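Local coordinates for protein transferrin (Manduca sexta, PDB 6WB6) that carries iron in the insect as a secreted glycoprotein, binding a single ferric ion per molecule together with carbonate, at residues L363-A368 and G622-N627; P423-V428 and H602-L607; K626-N629 and N633-A636. All coordinates share one frame; numbering follows the deposited sequence.

Contact 1: L363-A368 and G622-N627; sequences LSKCRA and GEFLKN
Lys365 lays its methylene chain across the phenyl ring of Phe624, and most of the contact rests on this meeting. With chi1 at -175°, Lys365 turns CG away from its own N, and the extended chain runs off the helix over the ring. CB comes first, 3.7 Å from the centroid of the Phe624 ring and only 11° off its normal, a CH-pi contact squarely over the face. CG then lies 3.5 Å from Phe624 CD2, and CD, still above the plane but displaced past the rim, is 3.9 Å from the same CD2. CE carries the chain past the phenyl group to NZ, whose hydrogen bonds go to the backbone oxygens of Ile620 and Val630. On the helix side, Lys365 CA joins CB over the same face, 3.5 Å from Phe624 CZ. Ser364 OG approaches the ring obliquely, 3.5 Å from Phe624 CE1, while its hydrogen bonds go to the carbonyls of Asn360 and Val361 in the first turn of the same helix. Phe624 opens a type I' turn ending at Asn627, closed by two reciprocal backbone bonds of 2.8 Å, Phe624 N to Asn627 O and Asn627 N to Phe624 O. The ring projects from the first residue of this tight turn, and the Phe624 side chain also touches Arg37 in the N-terminal half of the chain. With an alanine here, the lysine methylenes would probably lose their aromatic floor, leaving a gap between helix 360-375 and the turn. The amphipathic lysine therefore does two jobs: its aliphatic stem packs on an aromatic face, while its ammonium end, sunk in a buried setting, is met by carbonyl oxygens of the same long loop, a division that probably eases the cost of burying the charge.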
loop_
_atom_site.group_PDB
_atom_site.type_symbol
_atom_site.label_atom_id
_atom_site.label_comp_id
_atom_site.label_asym_id
_atom_site.label_seq_id
_atom_site.Cartn_x
_atom_site.Cartn_y
_atom_site.Cartn_z
ATOM N N LEU A 363 4.914 -16.391 -8.818
ATOM C CA LEU A 363 4.591 -17.162 -7.624
ATOM C C LEU A 363 5.521 -16.809 -6.464
ATOM O O LEU A 363 5.085 -16.674 -5.321
ATOM C CB LEU A 363 4.685 -18.652 -7.908
ATOM C CG LEU A 363 4.315 -19.567 -6.750
ATOM C CD1 LEU A 363 2.922 -19.283 -6.307
ATOM C CD2 LEU A 363 4.458 -21.045 -7.182
ATOM N N SER A 364 6.825 -16.731 -6.723
ATOM C CA SER A 364 7.729 -16.453 -5.620
ATOM C C SER A 364 7.566 -15.020 -5.127
ATOM O O SER A 364 7.692 -14.774 -3.926
ATOM C CB SER A 364 9.167 -16.729 -6.029
ATOM O OG SER A 364 9.462 -16.030 -7.212
ATOM N N LYS A 365 7.275 -14.078 -6.028
ATOM C CA LYS A 365 7.041 -12.706 -5.597
ATOM C C LYS A 365 5.764 -12.616 -4.781
ATOM O O LYS A 365 5.715 -11.924 -3.753
ATOM C CB LYS A 365 6.986 -11.764 -6.813
ATOM C CG LYS A 365 6.852 -10.280 -6.431
ATOM C CD LYS A 365 6.862 -9.329 -7.619
ATOM C CE LYS A 365 6.550 -7.910 -7.147
ATOM N NZ LYS A 365 6.660 -6.844 -8.197
ATOM N N CYS A 366 4.730 -13.344 -5.198
ATOM C CA CYS A 366 3.477 -13.359 -4.446
ATOM C C CYS A 366 3.672 -13.955 -3.055
ATOM O O CYS A 366 3.083 -13.485 -2.073
ATOM C CB CYS A 366 2.429 -14.140 -5.239
ATOM S SG CYS A 366 0.866 -14.308 -4.418
ATOM N N ARG A 367 4.525 -14.975 -2.940
ATOM C CA ARG A 367 4.748 -15.590 -1.635
ATOM C C ARG A 367 5.559 -14.685 -0.716
ATOM O O ARG A 367 5.312 -14.659 0.491
ATOM C CB ARG A 367 5.444 -16.933 -1.794
ATOM C CG ARG A 367 4.474 -18.009 -2.297
ATOM C CD ARG A 367 5.166 -19.371 -2.491
ATOM N NE ARG A 367 4.193 -20.392 -2.872
ATOM C CZ ARG A 367 4.491 -21.497 -3.543
ATOM N NH1 ARG A 367 5.750 -21.734 -3.918
ATOM N NH2 ARG A 367 3.523 -22.366 -3.840
ATOM N N ALA A 368 6.564 -13.979 -1.251
ATOM C CA ALA A 368 7.318 -13.046 -0.416
ATOM C C ALA A 368 6.431 -11.876 -0.015
ATOM O O ALA A 368 6.457 -11.431 1.133
ATOM C CB ALA A 368 8.576 -12.563 -1.152
ATOM N N GLY A 622 9.215 -3.119 -7.916
ATOM C CA GLY A 622 10.571 -3.166 -8.424
ATOM C C GLY A 622 10.887 -4.448 -9.197
ATOM O O GLY A 622 10.076 -5.362 -9.301
ATOM N N GLU A 623 12.102 -4.487 -9.741
ATOM C CA GLU A 623 12.635 -5.701 -10.351
ATOM C C GLU A 623 12.621 -6.851 -9.357
ATOM O O GLU A 623 12.879 -6.667 -8.171
ATOM C CB GLU A 623 14.078 -5.477 -10.825
ATOM C CG GLU A 623 14.255 -5.242 -12.314
ATOM C CD GLU A 623 15.719 -5.390 -12.754
ATOM O OE1 GLU A 623 16.534 -5.929 -11.969
ATOM O OE2 GLU A 623 16.048 -4.966 -13.883
ATOM N N PHE A 624 12.322 -8.053 -9.836
ATOM C CA PHE A 624 12.299 -9.221 -8.965
ATOM C C PHE A 624 13.097 -10.324 -9.650
ATOM O O PHE A 624 12.715 -10.794 -10.727
ATOM C CB PHE A 624 10.862 -9.645 -8.664
ATOM C CG PHE A 624 10.755 -10.652 -7.574
ATOM C CD1 PHE A 624 11.031 -11.986 -7.820
ATOM C CD2 PHE A 624 10.391 -10.269 -6.303
ATOM C CE1 PHE A 624 10.948 -12.905 -6.829
ATOM C CE2 PHE A 624 10.295 -11.178 -5.304
ATOM C CZ PHE A 624 10.578 -12.505 -5.554
ATOM N N LEU A 625 14.221 -10.709 -9.054
ATOM C CA LEU A 625 15.199 -11.588 -9.699
ATOM C C LEU A 625 15.386 -11.216 -11.161
ATOM O O LEU A 625 15.139 -12.008 -12.067
ATOM C CB LEU A 625 14.795 -13.049 -9.595
ATOM C CG LEU A 625 14.561 -13.542 -8.180
ATOM C CD1 LEU A 625 13.727 -14.831 -8.197
ATOM C CD2 LEU A 625 15.908 -13.723 -7.509
ATOM N N LYS A 626 15.801 -9.973 -11.378
ATOM C CA LYS A 626 16.101 -9.443 -12.713
ATOM C C LYS A 626 14.929 -9.569 -13.680
ATOM O O LYS A 626 15.125 -9.519 -14.895
ATOM C CB LYS A 626 17.343 -10.113 -13.334
ATOM C CG LYS A 626 18.674 -9.712 -12.654
ATOM C CD LYS A 626 19.911 -10.024 -13.517
ATOM C CE LYS A 626 21.225 -9.785 -12.759
ATOM N NZ LYS A 626 21.105 -8.720 -11.734
ATOM N N ASN A 627 13.704 -9.729 -13.172
ATOM C CA ASN A 627 12.504 -9.673 -13.996
ATOM C C ASN A 627 11.687 -8.444 -13.645
ATOM O O ASN A 627 11.511 -8.117 -12.473
ATOM C CB ASN A 627 11.644 -10.913 -13.818
ATOM C CG ASN A 627 12.303 -12.143 -14.364
ATOM O OD1 ASN A 627 11.769 -12.772 -15.244
ATOM N ND2 ASN A 627 13.489 -12.482 -13.850
#

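Contact 2: P423-V428 and H602-L607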
loop_
_atom_site.group_PDB
_atom_site.type_symbol
_atom_site.label_atom_id
_atom_site.label_comp_id
_atom_site.label_asym_id
_atom_site.label_seq_id
_atom_site.Cartn_x
_atom_site.Cartn_y
_atom_site.Cartn_z
ATOM N N PRO A 423 -13.850 -6.176 -12.922
ATOM C CA PRO A 423 -12.640 -5.560 -12.354
ATOM C C PRO A 423 -12.870 -5.115 -10.930
ATOM O O PRO A 423 -13.949 -4.636 -10.587
ATOM C CB PRO A 423 -12.370 -4.370 -13.274
ATOM C CG PRO A 423 -13.650 -4.069 -13.928
ATOM C CD PRO A 423 -14.482 -5.336 -13.947
ATOM N N VAL A 424 -11.845 -5.282 -10.094
ATOM C CA VAL A 424 -11.897 -4.882 -8.692
ATOM C C VAL A 424 -11.000 -3.688 -8.423
ATOM O O VAL A 424 -11.391 -2.755 -7.714
ATOM C CB VAL A 424 -11.530 -6.063 -7.766
ATOM C CG1 VAL A 424 -11.410 -5.595 -6.286
ATOM C CG2 VAL A 424 -12.543 -7.171 -7.888
ATOM N N PHE A 425 -9.778 -3.719 -8.948
ATOM C CA PHE A 425 -8.856 -2.593 -8.824
ATOM C C PHE A 425 -7.867 -2.684 -9.972
ATOM O O PHE A 425 -7.702 -3.744 -10.593
ATOM C CB PHE A 425 -8.138 -2.588 -7.482
ATOM C CG PHE A 425 -7.289 -3.805 -7.245
ATOM C CD1 PHE A 425 -7.822 -4.931 -6.644
ATOM C CD2 PHE A 425 -5.963 -3.829 -7.646
ATOM C CE1 PHE A 425 -7.049 -6.059 -6.441
ATOM C CE2 PHE A 425 -5.194 -4.954 -7.442
ATOM C CZ PHE A 425 -5.734 -6.067 -6.838
ATOM N N HIS A 426 -7.243 -1.550 -10.260
ATOM C CA HIS A 426 -6.372 -1.386 -11.410
ATOM C C HIS A 426 -5.151 -0.576 -10.994
ATOM O O HIS A 426 -5.125 0.049 -9.922
ATOM C CB HIS A 426 -7.110 -0.689 -12.548
ATOM C CG HIS A 426 -7.610 0.663 -12.168
ATOM N ND1 HIS A 426 -8.919 0.901 -11.808
ATOM C CD2 HIS A 426 -6.965 1.850 -12.052
ATOM C CE1 HIS A 426 -9.064 2.183 -11.524
ATOM N NE2 HIS A 426 -7.890 2.777 -11.659
ATOM N N GLU A 427 -4.138 -0.595 -11.871
ATOM C CA GLU A 427 -2.926 0.186 -11.690
ATOM C C GLU A 427 -3.163 1.646 -12.024
ATOM O O GLU A 427 -3.951 1.988 -12.910
ATOM C CB GLU A 427 -1.789 -0.356 -12.563
ATOM C CG GLU A 427 -1.211 -1.628 -12.021
ATOM C CD GLU A 427 -0.003 -2.148 -12.781
ATOM O OE1 GLU A 427 0.291 -1.668 -13.897
ATOM O OE2 GLU A 427 0.617 -3.075 -12.259
ATOM N N VAL A 428 -2.506 2.511 -11.270
ATOM C CA VAL A 428 -2.433 3.915 -11.627
ATOM C C VAL A 428 -0.967 4.287 -11.796
ATOM O O VAL A 428 -0.064 3.645 -11.254
ATOM C CB VAL A 428 -3.123 4.828 -10.592
ATOM C CG1 VAL A 428 -4.610 4.601 -10.628
ATOM C CG2 VAL A 428 -2.555 4.621 -9.204
ATOM N N HIS A 602 -8.826 -5.179 -0.507
ATOM C CA HIS A 602 -8.267 -4.609 0.708
ATOM C C HIS A 602 -6.766 -4.872 0.801
ATOM O O HIS A 602 -5.959 -3.939 0.916
ATOM C CB HIS A 602 -8.985 -5.152 1.946
ATOM C CG HIS A 602 -8.475 -4.556 3.211
ATOM N ND1 HIS A 602 -7.434 -5.107 3.927
ATOM C CD2 HIS A 602 -8.826 -3.420 3.858
ATOM C CE1 HIS A 602 -7.183 -4.345 4.978
ATOM N NE2 HIS A 602 -8.013 -3.318 4.957
ATOM N N THR A 603 -6.368 -6.136 0.776
ATOM C CA THR A 603 -4.962 -6.443 1.029
ATOM C C THR A 603 -4.031 -5.846 -0.015
ATOM O O THR A 603 -3.024 -5.226 0.375
ATOM C CB THR A 603 -4.764 -7.953 1.170
ATOM O OG1 THR A 603 -5.249 -8.366 2.453
ATOM C CG2 THR A 603 -3.281 -8.358 1.036
ATOM N N PRO A 604 -4.281 -5.974 -1.314
ATOM C CA PRO A 604 -3.391 -5.296 -2.270
ATOM C C PRO A 604 -3.364 -3.793 -2.124
ATOM O O PRO A 604 -2.289 -3.197 -2.288
ATOM C CB PRO A 604 -3.939 -5.721 -3.639
ATOM C CG PRO A 604 -5.174 -6.503 -3.373
ATOM C CD PRO A 604 -5.110 -6.999 -1.976
ATOM N N LEU A 605 -4.497 -3.140 -1.824
ATOM C CA LEU A 605 -4.442 -1.680 -1.705
ATOM C C LEU A 605 -3.813 -1.259 -0.385
ATOM O O LEU A 605 -3.266 -0.148 -0.282
ATOM C CB LEU A 605 -5.830 -1.036 -1.822
ATOM C CG LEU A 605 -6.788 -1.270 -2.991
ATOM C CD1 LEU A 605 -7.840 -0.152 -2.979
ATOM C CD2 LEU A 605 -6.119 -1.327 -4.347
ATOM N N SER A 606 -3.897 -2.111 0.636
ATOM C CA SER A 606 -3.173 -1.815 1.870
ATOM C C SER A 606 -1.678 -1.973 1.651
ATOM O O SER A 606 -0.885 -1.211 2.197
ATOM C CB SER A 606 -3.626 -2.719 3.004
ATOM O OG SER A 606 -5.010 -2.548 3.308
ATOM N N LEU A 607 -1.277 -2.978 0.868
ATOM C CA LEU A 607 0.122 -3.100 0.474
ATOM C C LEU A 607 0.590 -1.874 -0.277
ATOM O O LEU A 607 1.609 -1.275 0.073
ATOM C CB LEU A 607 0.324 -4.343 -0.390
ATOM C CG LEU A 607 0.424 -5.623 0.429
ATOM C CD1 LEU A 607 0.415 -6.872 -0.488
ATOM C CD2 LEU A 607 1.688 -5.545 1.277
#
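Phe425 holds CG between its backbone N and carbonyl carbon (chi1 61°), while Leu605 turns CG anti to its own carbonyl carbon (chi1 -54°); together these torsions set the phenyl ring and one leucine methyl alongside each other. Leu605 CD2 lies 3.9 Å from Phe425 CB, near the root of the aromatic side chain, the two side chains running antiparallel past one another. The far end of the ring belongs to Pro604, which stands roughly perpendicular to the phenylalanine side chain: Phe425 CZ is 3.5 Å from Pro604 CG and 3.7 Å from Pro604 CB. Both partners come to the ring obliquely, and the contact is purely apolar. Pro604 has no N-H to give to the preceding turn, and the helix kinks there, although Ser606 N still reaches His602 O at 2.8 Å. Helix 597-611 packs here against the four-stranded antiparallel sheet of the C-terminal lobe. Within that sheet, Phe425 on strand 422-428 stacks with Trp588 of strand 587-590 on one flank, and Pro604 and Leu605 also rest on Leu639 of strand 638-641 on the other.

Contact 3: K626-N629 and N633-A636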
loop_
_atom_site.group_PDB
_atom_site.type_symbol
_atom_site.label_atom_id
_atom_site.label_comp_id
_atom_site.label_asym_id
_atom_site.label_seq_id
_atom_site.Cartn_x
_atom_site.Cartn_y
_atom_site.Cartn_z
ATOM N N LYS A 626 15.801 -9.973 -11.378
ATOM C CA LYS A 626 16.101 -9.443 -12.713
ATOM C C LYS A 626 14.929 -9.569 -13.680
ATOM O O LYS A 626 15.125 -9.519 -14.895
ATOM C CB LYS A 626 17.343 -10.113 -13.334
ATOM C CG LYS A 626 18.674 -9.712 -12.654
ATOM C CD LYS A 626 19.911 -10.024 -13.517
ATOM C CE LYS A 626 21.225 -9.785 -12.759
ATOM N NZ LYS A 626 21.105 -8.720 -11.734
ATOM N N ASN A 627 13.704 -9.729 -13.172
ATOM C CA ASN A 627 12.504 -9.673 -13.996
ATOM C C ASN A 627 11.687 -8.444 -13.645
ATOM O O ASN A 627 11.511 -8.117 -12.473
ATOM C CB ASN A 627 11.644 -10.913 -13.818
ATOM C CG ASN A 627 12.303 -12.143 -14.364
ATOM O OD1 ASN A 627 11.769 -12.772 -15.244
ATOM N ND2 ASN A 627 13.489 -12.482 -13.850
ATOM N N ASN A 628 11.178 -7.781 -14.664
ATOM C CA ASN A 628 10.362 -6.606 -14.460
ATOM C C ASN A 628 8.895 -6.942 -14.623
ATOM O O ASN A 628 8.524 -7.953 -15.225
ATOM C CB ASN A 628 10.778 -5.505 -15.426
ATOM C CG ASN A 628 12.118 -4.950 -15.071
ATOM O OD1 ASN A 628 12.222 -4.086 -14.199
ATOM N ND2 ASN A 628 13.171 -5.501 -15.679
ATOM N N ASN A 629 8.061 -6.087 -14.037
ATOM C CA ASN A 629 6.634 -6.138 -14.281
ATOM C C ASN A 629 6.043 -7.431 -13.770
ATOM O O ASN A 629 5.032 -7.900 -14.289
ATOM C CB ASN A 629 6.341 -5.977 -15.769
ATOM C CG ASN A 629 6.921 -4.721 -16.308
ATOM O OD1 ASN A 629 6.981 -3.699 -15.604
ATOM N ND2 ASN A 629 7.391 -4.776 -17.546
ATOM N N ASN A 633 3.236 -3.816 -12.933
ATOM C CA ASN A 633 4.213 -3.166 -13.787
ATOM C C ASN A 633 5.097 -2.260 -12.950
ATOM O O ASN A 633 4.621 -1.592 -12.028
ATOM C CB ASN A 633 3.530 -2.371 -14.880
ATOM C CG ASN A 633 2.883 -3.269 -15.890
ATOM O OD1 ASN A 633 3.574 -4.025 -16.557
ATOM N ND2 ASN A 633 1.552 -3.231 -15.976
ATOM N N ASN A 634 6.392 -2.259 -13.264
ATOM C CA ASN A 634 7.331 -1.379 -12.565
ATOM C C ASN A 634 6.879 0.074 -12.607
ATOM O O ASN A 634 7.216 0.845 -11.714
ATOM C CB ASN A 634 8.741 -1.498 -13.170
ATOM C CG ASN A 634 9.437 -2.818 -12.835
ATOM O OD1 ASN A 634 8.799 -3.877 -12.687
ATOM N ND2 ASN A 634 10.767 -2.766 -12.740
ATOM N N ALA A 635 6.105 0.465 -13.618
ATOM C CA ALA A 635 5.633 1.842 -13.713
ATOM C C ALA A 635 4.476 2.148 -12.769
ATOM O O ALA A 635 4.140 3.325 -12.581
ATOM C CB ALA A 635 5.189 2.158 -15.144
ATOM N N ALA A 636 3.853 1.131 -12.181
ATOM C CA ALA A 636 2.714 1.391 -11.315
ATOM C C ALA A 636 3.141 2.267 -10.148
ATOM O O ALA A 636 4.180 2.043 -9.526
ATOM C CB ALA A 636 2.114 0.080 -10.798
HETATM O O HOH W 1 6.241 -1.039 -16.197
#
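Asn629 OD1 is gripped by two donors, the backbone N of Asn634 and a water. The bond from Asn634 N to Asn629 OD1 is 2.8 Å long, nearly straight at 163°, and lies in the carbonyl plane. The water gives a proton to Asn629 OD1 at 2.8 Å and accepts one from Ala635 N at 3.0 Å, so one amide oxygen engages two successive backbone N-H groups, the second through water. In the other direction, Asn629 N donates to Asn634 OD1 at 2.7 Å, although here the donor stands 39° above the carbonyl plane. Each asparagine thus binds the other's backbone N-H through its side-chain oxygen, closing a reciprocal pair across a tight reversal of the chain. Asn634 is the second residue of a type I beta turn from Asn633 to Ala636, completed by Ala636 N to Asn633 O at 2.8 Å, and this turn leads into strand 638-641. With CG anti to its carbonyl carbon (chi1 -56°), Asn629 folds its amide back toward the turn. Asn633 sets its own amide oxygen against that group, Asn633 OD1 lying 3.4 Å from Asn629 CG, with the two amide planes steeply inclined. Two further backbone groups tie the loop to the sheet region: Asn633 N bonds to Glu427 OE2, and Asn629 O accepts from Arg586 NH1.

In the fold
All three contacts belong to the C-terminal transferrin-like half of the chain, away from the ferric and carbonate site, which is built by the N-terminal half. Contact 2 is nested within the loop closed by contact 1; contact 3 follows, sharing Lys626 and Asn627 with contact 1. The centres of contacts 1 and 3 are about 9 Å apart, those of 2 and 3 about 16 Å, and of 1 and 2 about 18 Å. The long connection from helix 597-611 to strand 638-641 meets helix 360-375, folds back on itself and re-enters the sheet, contacts 2 and 3 meeting through Glu427. The three probably hold this connection between helix and sheet, in the half without iron here.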